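Local coordinates for RmpD (Hexulose-6-phosphate synthase) (Streptococcus mutans, PDB 3EXT), which belongs to the orotidine 5'-phosphate decarboxylase/HUMPS family of TIM-barrel proteins and carries a bound magnesium ion, at residues Q9-H14 against V33-T38. Residues are numbered along the deposited sequence; the frame is centred on the assembly and turned at random.
Sequences QVALDH and VIEAGT. With MG (magnesium ion), chain B.
Val10 and Leu12 pair with the strand 33-36 in parallel register, their N-H groups reaching Val33 O and Glu35 O while Val10 O and Leu12 O accept from Glu35 N and Gly37 N; the short strand axes approach to 4.7 Å at 18°. Gln9, Ala11, Val33 and Glu35 share one face of this ladder. Gln9 CG lies anti to the backbone N (chi1 177°), and the extended chain then crosses Val33, its OE1 3.4 Å from Val33 CG1. Gln9 NE2 donates to Glu35 OE1 at 2.7 Å. That acceptor lies nearly in the amide plane, yet the donor comes from above the carboxylate, the two planes standing 88° apart. The strands and the intervening helix 17-27 form a right-handed beta-alpha-beta crossover, the first of the TIM barrel; accordingly, Gln9 and Glu35 also touch Val62 and Ile194 on the barrel's inner side, whereas Val10 and Leu12 turn outward onto the helix. On that outer face Leu12 CD1 packs on Ile34 CG2 at 3.9 Å, and Val10 CG1 meets Ile34 CG1 at 4.1 Å. Glu35 divides its carboxylate between two tasks: OE2 binds the magnesium ion at 2.1 Å, and OE1 takes Gln9 NE2 together with a metal-bound water, two hydrogen bonds that, with the metal bond at OE2, probably restrict how the carboxylate can turn. Asp64 and four waters complete six-fold coordination. Asp13 acts in the second shell, OD1 accepting a hydrogen bond of 2.8 Å from another metal-bound water. Past the strand, Asp13 OD1 approaches to 3.3 Å the CA of Gly37, the N-cap residue of the helix that begins at Thr38, whose OG1 is hydrogen-bonded to Asp64 O and Lys66 NZ.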
ATOM      1  N   GLN A   9      12.535   8.288 -14.825  1.00 22.21           N
ATOM      2  CA  GLN A   9      12.219   7.093 -14.021  1.00 21.41           C
ATOM      3  C   GLN A   9      11.238   6.252 -14.842  1.00 22.08           C
ATOM      4  O   GLN A   9      10.271   6.798 -15.388  1.00 21.88           O
ATOM      5  CB  GLN A   9      11.579   7.514 -12.713  1.00 20.81           C
ATOM      6  CG  GLN A   9      11.134   6.318 -11.825  1.00 19.62           C
ATOM      7  CD  GLN A   9      10.843   6.725 -10.424  1.00 19.53           C
ATOM      8  OE1 GLN A   9      11.506   7.598  -9.865  1.00 20.72           O
ATOM      9  NE2 GLN A   9       9.865   6.045  -9.797  1.00 15.17           N
ATOM     10  N   VAL A  10      11.531   4.944 -14.991  1.00 20.69           N
ATOM     11  CA  VAL A  10      10.546   4.029 -15.550  1.00 21.28           C
ATOM     12  C   VAL A  10       9.840   3.228 -14.437  1.00 21.20           C
ATOM     13  O   VAL A  10      10.498   2.562 -13.637  1.00 21.71           O
ATOM     14  CB  VAL A  10      11.156   3.075 -16.598  1.00 21.03           C
ATOM     15  CG1 VAL A  10      12.342   2.178 -16.016  1.00 22.50           C
ATOM     16  CG2 VAL A  10      10.033   2.229 -17.274  1.00 22.44           C
ATOM     17  N   ALA A  11       8.507   3.323 -14.420  1.00 20.86           N
ATOM     18  CA  ALA A  11       7.636   2.599 -13.508  1.00 20.57           C
ATOM     19  C   ALA A  11       7.344   1.237 -14.114  1.00 20.81           C
ATOM     20  O   ALA A  11       6.845   1.139 -15.251  1.00 22.00           O
ATOM     21  CB  ALA A  11       6.326   3.390 -13.310  1.00 19.43           C
ATOM     22  N   LEU A  12       7.646   0.172 -13.378  1.00 20.07           N
ATOM     23  CA  LEU A  12       7.279  -1.152 -13.815  1.00 20.06           C
ATOM     24  C   LEU A  12       6.044  -1.550 -13.055  1.00 20.53           C
ATOM     25  O   LEU A  12       6.127  -1.988 -11.922  1.00 19.55           O
ATOM     26  CB  LEU A  12       8.434  -2.166 -13.577  1.00 18.69           C
ATOM     27  CG  LEU A  12       9.822  -1.717 -14.135  1.00 20.30           C
ATOM     28  CD1 LEU A  12      10.942  -2.618 -13.558  1.00 17.46           C
ATOM     29  CD2 LEU A  12       9.839  -1.660 -15.723  1.00 17.72           C
ATOM     30  N   ASP A  13       4.888  -1.455 -13.688  1.00 21.26           N
ATOM     31  CA  ASP A  13       3.646  -1.709 -12.970  1.00 21.67           C
ATOM     32  C   ASP A  13       3.005  -3.008 -13.487  1.00 20.76           C
ATOM     33  O   ASP A  13       1.794  -3.177 -13.415  1.00 20.69           O
ATOM     34  CB  ASP A  13       2.660  -0.481 -13.132  1.00 23.26           C
ATOM     35  CG  ASP A  13       3.169   0.855 -12.454  1.00 26.49           C
ATOM     36  OD1 ASP A  13       3.776   0.835 -11.366  1.00 29.15           O
ATOM     37  OD2 ASP A  13       2.929   1.968 -13.011  1.00 33.60           O
ATOM     38  N   HIS A  14       3.814  -3.936 -13.991  1.00 19.48           N
ATOM     39  CA  HIS A  14       3.337  -5.205 -14.551  1.00 19.54           C
ATOM     40  C   HIS A  14       2.748  -6.136 -13.496  1.00 19.07           C
ATOM     41  O   HIS A  14       3.138  -6.082 -12.335  1.00 19.75           O
ATOM     42  CB  HIS A  14       4.500  -5.876 -15.281  1.00 18.87           C
ATOM     43  CG  HIS A  14       5.108  -4.976 -16.317  1.00 20.38           C
ATOM     44  ND1 HIS A  14       6.023  -3.998 -15.999  1.00 17.10           N
ATOM     45  CD2 HIS A  14       4.873  -4.858 -17.645  1.00 21.77           C
ATOM     46  CE1 HIS A  14       6.357  -3.336 -17.098  1.00 18.91           C
ATOM     47  NE2 HIS A  14       5.658  -3.832 -18.108  1.00 19.14           N
ATOM     48  N   VAL A  33      16.332   6.013 -13.340  1.00 20.60           N
ATOM     49  CA  VAL A  33      15.754   5.415 -12.125  1.00 20.09           C
ATOM     50  C   VAL A  33      14.870   4.338 -12.627  1.00 20.95           C
ATOM     51  O   VAL A  33      14.141   4.544 -13.620  1.00 19.34           O
ATOM     52  CB  VAL A  33      14.874   6.402 -11.304  1.00 21.03           C
ATOM     53  CG1 VAL A  33      14.308   5.738 -10.054  1.00 19.05           C
ATOM     54  CG2 VAL A  33      15.624   7.706 -10.924  1.00 23.36           C
ATOM     55  N   ILE A  34      14.967   3.168 -11.974  1.00 20.93           N
ATOM     56  CA  ILE A  34      14.138   2.026 -12.307  1.00 20.99           C
ATOM     57  C   ILE A  34      13.257   1.719 -11.092  1.00 20.36           C
ATOM     58  O   ILE A  34      13.754   1.568  -9.967  1.00 18.48           O
ATOM     59  CB  ILE A  34      14.979   0.809 -12.740  1.00 22.74           C
ATOM     60  CG1 ILE A  34      15.812   1.169 -14.018  1.00 24.17           C
ATOM     61  CG2 ILE A  34      14.086  -0.428 -12.967  1.00 25.28           C
ATOM     62  CD1 ILE A  34      16.658   0.037 -14.593  1.00 22.41           C
ATOM     63  N   GLU A  35      11.944   1.648 -11.304  1.00 19.53           N
ATOM     64  CA  GLU A  35      11.038   1.479 -10.154  1.00 19.66           C
ATOM     65  C   GLU A  35      10.246   0.197 -10.228  1.00 19.43           C
ATOM     66  O   GLU A  35       9.549  -0.019 -11.224  1.00 19.72           O
ATOM     67  CB  GLU A  35      10.065   2.664 -10.130  1.00 19.46           C
ATOM     68  CG  GLU A  35       8.860   2.419  -9.271  1.00 20.29           C
ATOM     69  CD  GLU A  35       7.680   3.335  -9.570  1.00 23.91           C
ATOM     70  OE1 GLU A  35       7.826   4.368 -10.314  1.00 23.01           O
ATOM     71  OE2 GLU A  35       6.584   3.008  -9.060  1.00 22.25           O
ATOM     72  N   ALA A  36      10.290  -0.629  -9.175  1.00 19.59           N
ATOM     73  CA  ALA A  36       9.273  -1.701  -8.998  1.00 18.99           C
ATOM     74  C   ALA A  36       7.971  -1.115  -8.489  1.00 18.86           C
ATOM     75  O   ALA A  36       7.892  -0.737  -7.290  1.00 16.22           O
ATOM     76  CB  ALA A  36       9.733  -2.777  -8.008  1.00 19.50           C
ATOM     77  N   GLY A  37       6.947  -1.096  -9.365  1.00 16.50           N
ATOM     78  CA  GLY A  37       5.711  -0.417  -9.025  1.00 17.03           C
ATOM     79  C   GLY A  37       4.877  -1.283  -8.067  1.00 17.37           C
ATOM     80  O   GLY A  37       5.120  -2.504  -7.959  1.00 17.08           O
ATOM     81  N   THR A  38       3.951  -0.658  -7.339  1.00 17.27           N
ATOM     82  CA  THR A  38       3.217  -1.347  -6.248  1.00 17.90           C
ATOM     83  C   THR A  38       2.421  -2.531  -6.794  1.00 19.80           C
ATOM     84  O   THR A  38       2.289  -3.594  -6.134  1.00 18.48           O
ATOM     85  CB  THR A  38       2.184  -0.398  -5.580  1.00 18.37           C
ATOM     86  OG1 THR A  38       2.750   0.890  -5.401  1.00 19.99           O
ATOM     87  CG2 THR A  38       1.648  -0.904  -4.152  1.00 17.38           C
TER
HETATM   88 MG    MG B 222       4.853   4.094  -8.499  1.00 31.02          MG
HETATM   89  O   HOH W   1       3.698   2.929  -9.471  1.00 28.65           O
HETATM   90  O   HOH W   2       5.302   5.553 -10.278  1.00 33.46           O
HETATM   91  O   HOH W   3       3.052   5.219  -8.229  1.00 26.68           O
HETATM   92  O   HOH W   4       5.996   5.693  -7.277  1.00 36.49           O